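Local coordinates for possible adhesin (Caldicellulosiruptor kronotskyensis, PDB 4WA0), which probably mediates attachment of the bacterium to cellulose, as a tapirin whose C-terminal beta-helix domain forms this chain, at residues S113-Q118 against N133-T138. Residues are numbered along the deposited sequence; the frame is centred on the assembly and turned at random.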
loop_
_atom_site.group_PDB
_atom_site.type_symbol
_atom_site.label_atom_id
_atom_site.label_comp_id
_atom_site.label_asym_id
_atom_site.label_seq_id
_atom_site.Cartn_x
_atom_site.Cartn_y
_atom_site.Cartn_z
ATOM N N SER A 113 4.857 -15.269 1.597
ATOM C CA SER A 113 4.692 -15.607 0.201
ATOM C C SER A 113 4.464 -14.280 -0.597
ATOM O O SER A 113 3.448 -13.558 -0.348
ATOM C CB SER A 113 3.531 -16.555 0.027
ATOM O OG SER A 113 3.331 -16.866 -1.347
ATOM N N TYR A 114 5.435 -13.989 -1.437
ATOM C CA TYR A 114 5.434 -12.781 -2.248
ATOM C C TYR A 114 5.227 -13.204 -3.681
ATOM O O TYR A 114 6.151 -13.781 -4.307
ATOM C CB TYR A 114 6.721 -12.006 -2.016
ATOM C CG TYR A 114 7.085 -11.646 -0.592
ATOM C CD1 TYR A 114 7.738 -12.559 0.258
ATOM C CD2 TYR A 114 6.822 -10.387 -0.084
ATOM C CE1 TYR A 114 8.055 -12.195 1.553
ATOM C CE2 TYR A 114 7.191 -10.037 1.185
ATOM C CZ TYR A 114 7.779 -10.933 2.005
ATOM O OH TYR A 114 8.095 -10.540 3.285
ATOM N N LYS A 115 4.049 -12.900 -4.259
ATOM C CA LYS A 115 3.687 -13.381 -5.585
ATOM C C LYS A 115 3.380 -12.188 -6.490
ATOM O O LYS A 115 2.574 -11.341 -6.135
ATOM C CB LYS A 115 2.438 -14.283 -5.544
ATOM C CG LYS A 115 2.630 -15.491 -4.658
ATOM C CD LYS A 115 1.403 -16.418 -4.841
ATOM C CE LYS A 115 1.464 -17.668 -3.975
ATOM N NZ LYS A 115 0.806 -17.288 -2.687
ATOM N N PHE A 116 4.140 -12.076 -7.570
ATOM C CA PHE A 116 4.051 -10.968 -8.508
ATOM C C PHE A 116 3.832 -11.522 -9.898
ATOM O O PHE A 116 4.517 -12.441 -10.307
ATOM C CB PHE A 116 5.300 -10.126 -8.444
ATOM C CG PHE A 116 5.588 -9.594 -7.031
ATOM C CD1 PHE A 116 4.639 -8.831 -6.377
ATOM C CD2 PHE A 116 6.787 -9.865 -6.361
ATOM C CE1 PHE A 116 4.868 -8.390 -5.080
ATOM C CE2 PHE A 116 7.044 -9.387 -5.097
ATOM C CZ PHE A 116 6.073 -8.657 -4.445
ATOM N N VAL A 117 2.947 -10.915 -10.661
ATOM C CA VAL A 117 2.892 -11.196 -12.088
ATOM C C VAL A 117 4.056 -10.556 -12.807
ATOM O O VAL A 117 4.787 -11.278 -13.536
ATOM C CB VAL A 117 1.524 -10.825 -12.694
ATOM C CG1 VAL A 117 1.525 -11.058 -14.193
ATOM C CG2 VAL A 117 0.387 -11.528 -12.001
ATOM N N GLN A 118 4.281 -9.248 -12.622
ATOM C CA GLN A 118 5.423 -8.571 -13.201
ATOM C C GLN A 118 6.071 -7.716 -12.156
ATOM O O GLN A 118 5.400 -7.044 -11.370
ATOM C CB GLN A 118 5.120 -7.827 -14.478
ATOM C CG GLN A 118 3.964 -6.941 -14.441
ATOM C CD GLN A 118 3.662 -6.250 -15.765
ATOM O OE1 GLN A 118 4.139 -6.622 -16.853
ATOM N NE2 GLN A 118 2.804 -5.247 -15.681
ATOM N N ASN A 133 9.680 -16.450 0.477
ATOM C CA ASN A 133 9.455 -17.183 -0.790
ATOM C C ASN A 133 8.779 -16.268 -1.789
ATOM O O ASN A 133 7.658 -15.778 -1.531
ATOM C CB ASN A 133 8.575 -18.370 -0.529
ATOM C CG ASN A 133 9.255 -19.413 0.325
ATOM O OD1 ASN A 133 10.419 -19.685 0.136
ATOM N ND2 ASN A 133 8.568 -19.886 1.359
HETATM N N MSE A 134 9.470 -15.927 -2.863
HETATM C CA MSE A 134 8.888 -15.157 -3.969
HETATM C C MSE A 134 8.611 -15.923 -5.178
HETATM O O MSE A 134 9.416 -16.803 -5.586
HETATM C CB MSE A 134 9.885 -14.042 -4.276
HETATM C CG MSE A 134 9.288 -13.060 -5.254
HETATM SE SE MSE A 134 10.385 -11.438 -5.559
HETATM C CE MSE A 134 11.708 -12.309 -6.582
ATOM N N GLU A 135 7.508 -15.617 -5.830
ATOM C CA GLU A 135 7.181 -16.265 -7.138
ATOM C C GLU A 135 6.958 -15.159 -8.142
ATOM O O GLU A 135 6.273 -14.180 -7.809
ATOM C CB GLU A 135 5.896 -17.071 -7.101
ATOM C CG GLU A 135 5.991 -18.152 -6.085
ATOM C CD GLU A 135 4.850 -19.146 -6.022
ATOM O OE1 GLU A 135 3.795 -18.989 -6.684
ATOM O OE2 GLU A 135 5.072 -20.092 -5.255
ATOM N N VAL A 136 7.455 -15.338 -9.364
ATOM C CA VAL A 136 7.206 -14.412 -10.470
ATOM C C VAL A 136 6.468 -15.180 -11.531
ATOM O O VAL A 136 6.946 -16.232 -11.988
ATOM C CB VAL A 136 8.502 -13.815 -11.030
ATOM C CG1 VAL A 136 8.165 -12.974 -12.256
ATOM C CG2 VAL A 136 9.222 -13.018 -9.943
ATOM N N SER A 137 5.262 -14.721 -11.877
ATOM C CA SER A 137 4.467 -15.558 -12.799
ATOM C C SER A 137 4.713 -15.274 -14.267
ATOM O O SER A 137 4.563 -16.236 -15.084
ATOM C CB SER A 137 2.966 -15.583 -12.376
ATOM O OG SER A 137 2.327 -14.414 -12.636
ATOM N N THR A 138 5.016 -14.032 -14.632
ATOM C CA THR A 138 5.176 -13.661 -16.056
ATOM C C THR A 138 6.517 -12.990 -16.434
ATOM O O THR A 138 7.197 -13.390 -17.387
ATOM C CB THR A 138 3.941 -12.836 -16.509
ATOM O OG1 THR A 138 2.777 -13.614 -16.273
ATOM C CG2 THR A 138 3.976 -12.455 -17.940
#
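F116, V117 and E135 have the largest buried areas in the contact between two parallel strands on successive coils of the beta-helix, in register and 4.7 Å apart at their axes. F116 bonds through both N-H and O to the same neighbouring strand, to the residues before and after V136: its N-H runs almost straight to O of E135 (3.0 Å), and its own O accepts N-H of S137. E135 in turn gives its N-H to O of Y114 at 2.7 Å, the weave expected of parallel strands. On the buried face, formed by Y114, F116, M134 and V136, the selenium of selenomethionine M134 meets the F116 ring at its edge, 3.9 Å from CE2 and close to the ring plane, a Met-aromatic contact. CG of M134 is anti to the backbone N (chi1 -171°), and chi2 (172°) carries the selenium on in an extended line to the ring edge, while V154 of the following coil touches the same side chain. The other face is polar: the K115 and E135 side chains lie side by side, and CE of K115 approaches OE1 of E135 to 3.8 Å. NZ of K115 instead donates to OG of S113, 2.9 Å away, with OE1 of E135 at 5.3 Å. At the corner, V117 sets CG2 3.5 Å from OG of S137 and CG1 against OG1 of T138, and N-H of T138 meets O of V117 in the carbonyl plane, on a lone pair. Coil stacking in a parallel beta-helix thus rests on main-chain bonding, here continued into the corner; selenium against the aromatic edge adds an apolar interior contact, whereas the lysine-glutamate attraction, without direct contact of the charged atoms, is probably modest.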